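Long-range contact in allergen Aed a 2 (Aedes aegypti, PDB 3DXL), which binds and sequesters host biogenic amines and eicosanoids, including serotonin, noradrenaline and cysteinyl leukotrienes, to aid mosquito blood feeding: residues L60-A70 and A93-N104. Residues are numbered along the deposited sequence; the frame is centred on the assembly and turned at random.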
ATOM      1  N   LEU A  60      -4.762   0.481  14.854  1.00 13.13           N
ATOM      2  CA  LEU A  60      -5.761   0.169  15.878  1.00 13.39           C
ATOM      3  C   LEU A  60      -5.211  -0.777  16.926  1.00 13.43           C
ATOM      4  O   LEU A  60      -5.639  -0.737  18.084  1.00 13.95           O
ATOM      5  CB  LEU A  60      -7.022  -0.426  15.253  1.00 13.58           C
ATOM      6  CG  LEU A  60      -7.972   0.557  14.593  1.00 13.85           C
ATOM      7  CD1 LEU A  60      -8.916  -0.168  13.678  1.00 14.89           C
ATOM      8  CD2 LEU A  60      -8.745   1.350  15.645  1.00 14.87           C
ATOM      9  N   TYR A  61      -4.305  -1.657  16.511  1.00 13.48           N
ATOM     10  CA  TYR A  61      -3.541  -2.467  17.451  1.00 13.76           C
ATOM     11  C   TYR A  61      -2.081  -2.084  17.344  1.00 14.40           C
ATOM     12  O   TYR A  61      -1.493  -2.099  16.256  1.00 14.24           O
ATOM     13  CB  TYR A  61      -3.742  -3.984  17.267  1.00 13.55           C
ATOM     14  CG  TYR A  61      -2.933  -4.798  18.262  1.00 13.38           C
ATOM     15  CD1 TYR A  61      -3.326  -4.887  19.605  1.00 13.32           C
ATOM     16  CD2 TYR A  61      -1.750  -5.436  17.877  1.00 14.15           C
ATOM     17  CE1 TYR A  61      -2.577  -5.602  20.520  1.00 14.73           C
ATOM     18  CE2 TYR A  61      -0.993  -6.156  18.792  1.00 14.09           C
ATOM     19  CZ  TYR A  61      -1.416  -6.233  20.107  1.00 14.29           C
ATOM     20  OH  TYR A  61      -0.650  -6.946  20.992  1.00 15.76           O
ATOM     21  N   ASP A  62      -1.512  -1.726  18.486  1.00 15.18           N
ATOM     22  CA  ASP A  62      -0.122  -1.334  18.592  1.00 15.64           C
ATOM     23  C   ASP A  62       0.659  -2.515  19.168  1.00 16.31           C
ATOM     24  O   ASP A  62       0.557  -2.796  20.365  1.00 16.35           O
ATOM     25  CB  ASP A  62      -0.020  -0.091  19.480  1.00 16.05           C
ATOM     26  CG  ASP A  62       1.396   0.433  19.612  1.00 17.04           C
ATOM     27  OD1 ASP A  62       2.356  -0.338  19.394  1.00 17.85           O
ATOM     28  OD2 ASP A  62       1.534   1.619  19.967  1.00 18.34           O
ATOM     29  N   PRO A  63       1.427  -3.223  18.316  1.00 17.12           N
ATOM     30  CA  PRO A  63       2.133  -4.431  18.736  1.00 17.66           C
ATOM     31  C   PRO A  63       3.289  -4.161  19.699  1.00 18.16           C
ATOM     32  O   PRO A  63       3.712  -5.077  20.403  1.00 18.87           O
ATOM     33  CB  PRO A  63       2.655  -5.011  17.417  1.00 18.01           C
ATOM     34  CG  PRO A  63       2.782  -3.838  16.524  1.00 17.93           C
ATOM     35  CD  PRO A  63       1.657  -2.924  16.887  1.00 17.26           C
ATOM     36  N   VAL A  64       3.783  -2.922  19.714  1.00 18.18           N
ATOM     37  CA  VAL A  64       4.842  -2.499  20.632  1.00 18.62           C
ATOM     38  C   VAL A  64       4.236  -2.271  22.021  1.00 18.36           C
ATOM     39  O   VAL A  64       4.742  -2.778  23.027  1.00 19.19           O
ATOM     40  CB  VAL A  64       5.570  -1.221  20.123  1.00 18.51           C
ATOM     41  CG1 VAL A  64       6.656  -0.776  21.101  1.00 19.77           C
ATOM     42  CG2 VAL A  64       6.179  -1.450  18.736  1.00 19.46           C
ATOM     43  N   ALA A  65       3.134  -1.523  22.060  1.00 17.83           N
ATOM     44  CA  ALA A  65       2.417  -1.254  23.303  1.00 17.24           C
ATOM     45  C   ALA A  65       1.674  -2.491  23.811  1.00 17.36           C
ATOM     46  O   ALA A  65       1.338  -2.565  24.997  1.00 17.20           O
ATOM     47  CB  ALA A  65       1.445  -0.095  23.108  1.00 16.89           C
ATOM     48  N   GLN A  66       1.440  -3.459  22.920  1.00 17.87           N
ATOM     49  CA  GLN A  66       0.582  -4.632  23.178  1.00 19.03           C
ATOM     50  C   GLN A  66      -0.793  -4.221  23.716  1.00 18.36           C
ATOM     51  O   GLN A  66      -1.315  -4.798  24.684  1.00 18.21           O
ATOM     52  CB  GLN A  66       1.280  -5.694  24.046  1.00 19.28           C
ATOM     53  CG  GLN A  66       2.333  -6.495  23.265  1.00 20.81           C
ATOM     54  CD  GLN A  66       2.752  -7.783  23.946  1.00 21.28           C
ATOM     55  OE1 GLN A  66       2.446  -8.883  23.473  1.00 23.83           O
ATOM     56  NE2 GLN A  66       3.464  -7.657  25.057  1.00 23.61           N
ATOM     57  N   LYS A  67      -1.357  -3.203  23.071  1.00 17.80           N
ATOM     58  CA  LYS A  67      -2.673  -2.660  23.394  1.00 17.69           C
ATOM     59  C   LYS A  67      -3.309  -2.135  22.122  1.00 16.69           C
ATOM     60  O   LYS A  67      -2.616  -1.837  21.139  1.00 16.71           O
ATOM     61  CB  LYS A  67      -2.575  -1.452  24.326  1.00 18.34           C
ATOM     62  CG  LYS A  67      -1.790  -1.610  25.586  1.00 20.06           C
ATOM     63  CD  LYS A  67      -1.589  -0.240  26.199  1.00 20.92           C
ATOM     64  CE  LYS A  67      -0.790  -0.335  27.464  1.00 22.31           C
ATOM     65  NZ  LYS A  67      -0.863   0.927  28.199  1.00 24.44           N
ATOM     66  N   PHE A  68      -4.627  -1.976  22.169  1.00 16.20           N
ATOM     67  CA  PHE A  68      -5.362  -1.258  21.148  1.00 16.04           C
ATOM     68  C   PHE A  68      -5.218   0.251  21.354  1.00 16.35           C
ATOM     69  O   PHE A  68      -4.867   0.705  22.454  1.00 17.46           O
ATOM     70  CB  PHE A  68      -6.824  -1.711  21.141  1.00 15.43           C
ATOM     71  CG  PHE A  68      -6.994  -3.141  20.709  1.00 14.53           C
ATOM     72  CD1 PHE A  68      -7.206  -3.448  19.365  1.00 14.26           C
ATOM     73  CD2 PHE A  68      -6.890  -4.185  21.629  1.00 14.43           C
ATOM     74  CE1 PHE A  68      -7.346  -4.756  18.958  1.00 15.06           C
ATOM     75  CE2 PHE A  68      -7.026  -5.504  21.231  1.00 14.49           C
ATOM     76  CZ  PHE A  68      -7.246  -5.794  19.888  1.00 14.36           C
ATOM     77  N   ASP A  69      -5.469   1.017  20.296  1.00 16.43           N
ATOM     78  CA  ASP A  69      -5.244   2.457  20.284  1.00 16.80           C
ATOM     79  C   ASP A  69      -6.340   3.091  19.445  1.00 16.66           C
ATOM     80  O   ASP A  69      -6.427   2.844  18.244  1.00 16.66           O
ATOM     81  CB  ASP A  69      -3.852   2.761  19.703  1.00 17.61           C
ATOM     82  CG  ASP A  69      -3.436   4.213  19.867  1.00 19.53           C
ATOM     83  OD1 ASP A  69      -4.288   5.078  20.150  1.00 21.27           O
ATOM     84  OD2 ASP A  69      -2.231   4.489  19.689  1.00 23.53           O
ATOM     85  N   ALA A  70      -7.195   3.887  20.080  1.00 16.11           N
ATOM     86  CA  ALA A  70      -8.312   4.505  19.380  1.00 16.24           C
ATOM     87  C   ALA A  70      -7.950   5.820  18.689  1.00 16.40           C
ATOM     88  O   ALA A  70      -8.795   6.427  18.027  1.00 16.93           O
ATOM     89  CB  ALA A  70      -9.481   4.710  20.332  1.00 16.14           C
ATOM     90  N   ALA A  93     -14.756   4.525  19.207  1.00 13.39           N
ATOM     91  CA  ALA A  93     -13.477   4.840  19.833  1.00 14.42           C
ATOM     92  C   ALA A  93     -13.451   4.395  21.299  1.00 15.09           C
ATOM     93  O   ALA A  93     -12.463   3.824  21.768  1.00 15.11           O
ATOM     94  CB  ALA A  93     -13.176   6.323  19.722  1.00 14.64           C
ATOM     95  N   ASN A  94     -14.545   4.656  22.017  1.00 15.97           N
ATOM     96  CA  ASN A  94     -14.682   4.217  23.406  1.00 16.90           C
ATOM     97  C   ASN A  94     -14.546   2.705  23.567  1.00 16.93           C
ATOM     98  O   ASN A  94     -13.849   2.241  24.467  1.00 17.39           O
ATOM     99  CB  ASN A  94     -16.008   4.705  24.007  1.00 17.35           C
ATOM    100  CG  ASN A  94     -16.002   6.189  24.301  1.00 19.39           C
ATOM    101  OD1 ASN A  94     -14.946   6.819  24.371  1.00 20.67           O
ATOM    102  ND2 ASN A  94     -17.191   6.758  24.478  1.00 21.26           N
ATOM    103  N   ALA A  95     -15.209   1.943  22.697  1.00 16.45           N
ATOM    104  CA  ALA A  95     -15.111   0.480  22.732  1.00 17.00           C
ATOM    105  C   ALA A  95     -13.668   0.002  22.523  1.00 17.30           C
ATOM    106  O   ALA A  95     -13.204  -0.916  23.198  1.00 17.56           O
ATOM    107  CB  ALA A  95     -16.052  -0.146  21.719  1.00 16.99           C
ATOM    108  N   VAL A  96     -12.948   0.646  21.608  1.00 17.40           N
ATOM    109  CA  VAL A  96     -11.537   0.312  21.389  1.00 18.11           C
ATOM    110  C   VAL A  96     -10.679   0.687  22.605  1.00 19.43           C
ATOM    111  O   VAL A  96      -9.895  -0.129  23.087  1.00 19.60           O
ATOM    112  CB  VAL A  96     -10.988   0.948  20.085  1.00 17.59           C
ATOM    113  CG1 VAL A  96      -9.474   0.731  19.960  1.00 17.86           C
ATOM    114  CG2 VAL A  96     -11.696   0.354  18.877  1.00 16.25           C
ATOM    115  N   LYS A  97     -10.854   1.909  23.107  1.00 20.55           N
ATOM    116  CA  LYS A  97     -10.133   2.397  24.292  1.00 22.08           C
ATOM    117  C   LYS A  97     -10.272   1.494  25.517  1.00 22.15           C
ATOM    118  O   LYS A  97      -9.343   1.383  26.320  1.00 22.84           O
ATOM    119  CB  LYS A  97     -10.603   3.809  24.651  1.00 22.23           C
ATOM    120  CG  LYS A  97      -9.897   4.915  23.883  1.00 23.49           C
ATOM    121  CD  LYS A  97     -10.393   6.303  24.289  1.00 23.43           C
ATOM    122  CE  LYS A  97      -9.703   6.826  25.545  1.00 25.43           C
ATOM    123  NZ  LYS A  97     -10.067   6.055  26.766  1.00 26.12           N
ATOM    124  N   GLN A  98     -11.428   0.850  25.643  1.00 21.74           N
ATOM    125  CA  GLN A  98     -11.755   0.039  26.817  1.00 21.77           C
ATOM    126  C   GLN A  98     -11.425  -1.453  26.672  1.00 21.00           C
ATOM    127  O   GLN A  98     -11.561  -2.219  27.628  1.00 21.40           O
ATOM    128  CB  GLN A  98     -13.222   0.244  27.194  1.00 22.17           C
ATOM    129  CG  GLN A  98     -13.509   1.654  27.708  1.00 24.02           C
ATOM    130  CD  GLN A  98     -14.962   2.069  27.552  1.00 25.71           C
ATOM    131  OE1 GLN A  98     -15.875   1.258  27.698  1.00 28.19           O
ATOM    132  NE2 GLN A  98     -15.181   3.347  27.264  1.00 28.06           N
ATOM    133  N   LEU A  99     -10.981  -1.867  25.484  1.00 19.65           N
ATOM    134  CA  LEU A  99     -10.445  -3.218  25.307  1.00 18.35           C
ATOM    135  C   LEU A  99      -9.238  -3.416  26.227  1.00 18.26           C
ATOM    136  O   LEU A  99      -8.468  -2.472  26.449  1.00 18.64           O
ATOM    137  CB  LEU A  99     -10.041  -3.468  23.846  1.00 17.72           C
ATOM    138  CG  LEU A  99     -11.174  -3.653  22.840  1.00 16.80           C
ATOM    139  CD1 LEU A  99     -10.583  -3.780  21.432  1.00 16.67           C
ATOM    140  CD2 LEU A  99     -12.022  -4.867  23.186  1.00 17.27           C
ATOM    141  N   PRO A 100      -9.072  -4.635  26.776  1.00 18.10           N
ATOM    142  CA  PRO A 100      -7.931  -4.863  27.654  1.00 18.10           C
ATOM    143  C   PRO A 100      -6.626  -4.899  26.870  1.00 18.04           C
ATOM    144  O   PRO A 100      -6.636  -5.094  25.646  1.00 17.45           O
ATOM    145  CB  PRO A 100      -8.217  -6.249  28.239  1.00 18.42           C
ATOM    146  CG  PRO A 100      -9.017  -6.932  27.192  1.00 18.78           C
ATOM    147  CD  PRO A 100      -9.890  -5.851  26.620  1.00 18.17           C
ATOM    148  N   SER A 101      -5.517  -4.698  27.567  1.00 17.70           N
ATOM    149  CA  SER A 101      -4.207  -4.952  26.991  1.00 17.60           C
ATOM    150  C   SER A 101      -4.192  -6.391  26.485  1.00 17.44           C
ATOM    151  O   SER A 101      -4.768  -7.286  27.106  1.00 17.66           O
ATOM    152  CB  SER A 101      -3.118  -4.688  28.020  1.00 18.00           C
ATOM    153  OG  SER A 101      -3.124  -3.316  28.356  1.00 18.59           O
ATOM    154  N   THR A 102      -3.595  -6.604  25.318  1.00 17.14           N
ATOM    155  CA  THR A 102      -3.766  -7.860  24.605  1.00 17.29           C
ATOM    156  C   THR A 102      -2.450  -8.319  23.992  1.00 17.43           C
ATOM    157  O   THR A 102      -1.733  -7.520  23.379  1.00 17.27           O
ATOM    158  CB  THR A 102      -4.864  -7.706  23.511  1.00 17.05           C
ATOM    159  OG1 THR A 102      -6.120  -7.396  24.129  1.00 16.86           O
ATOM    160  CG2 THR A 102      -5.022  -8.971  22.683  1.00 17.23           C
ATOM    161  N   ASN A 103      -2.150  -9.605  24.157  1.00 18.26           N
ATOM    162  CA  ASN A 103      -0.935 -10.216  23.615  1.00 19.00           C
ATOM    163  C   ASN A 103      -0.825 -10.093  22.097  1.00 19.31           C
ATOM    164  O   ASN A 103      -1.829 -10.165  21.390  1.00 19.17           O
ATOM    165  CB  ASN A 103      -0.856 -11.697  24.005  1.00 19.47           C
ATOM    166  CG  ASN A 103      -0.702 -11.912  25.505  1.00 20.85           C
ATOM    167  OD1 ASN A 103      -0.321 -11.002  26.246  1.00 23.30           O
ATOM    168  ND2 ASN A 103      -0.996 -13.129  25.955  1.00 21.37           N
ATOM    169  N   ASN A 104       0.406  -9.912  21.622  1.00 19.43           N
ATOM    170  CA  ASN A 104       0.707  -9.744  20.200  1.00 19.93           C
ATOM    171  C   ASN A 104       0.804 -11.087  19.468  1.00 19.48           C
ATOM    172  O   ASN A 104       1.867 -11.474  18.971  1.00 20.40           O
ATOM    173  CB  ASN A 104       1.994  -8.919  20.036  1.00 20.49           C
ATOM    174  CG  ASN A 104       2.334  -8.633  18.580  1.00 22.13           C
ATOM    175  OD1 ASN A 104       1.448  -8.501  17.736  1.00 24.00           O
ATOM    176  ND2 ASN A 104       3.626  -8.537  18.283  1.00 24.23           N
TER
HETATM  177  O   HOH W   1      -5.900  -2.401  24.649  1.00 18.10           O
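The F68 ring is sandwiched between L99 and Y61. L99 CD1 sits over the centre of one face, 3.7 Å from the ring centroid and 12° off its normal, a CH-pi contact, while Y61 CD1 covers the opposite face. T102 OG1 lies at the ring edge, 3.6 Å from F68 CE2, and donates to P100 O within its own segment. Toward helix 86-97 the packing is close and mostly apolar: V96 CG1 touches F68 CB at 3.8 Å and reaches A70, whose CB rests on K97 CG and A93 O. The Y61 ring, swung toward T102 by a chi1 of 180°, meets T102 O edge-on, and its OH donates to that oxygen at 2.7 Å. Helix 106-119 of this N-terminal, lipid-binding domain closes the side through A112, which meets both F68 and T102.

The outer side is more polar and open. Here the hairpin of strands 61-62 and 67-68 turns through a G1 beta bulge in which Q66 and K67 both face D62. Q66 O accepts from T102 N (3.0 Å), and Q66 OE1 takes N104 N on a lone pair, in the amide plane, at 2.9 Å. K67 merely brushes S101, and a water links F68 N to L99 O. N104 OD1 is hydrogen-bonded to K52 NZ.

Three hydrogen bonds, from one backbone and two side-chain groups of the hairpin to backbone atoms of T102 and N104, thus join a polar rim to the apolar sandwich.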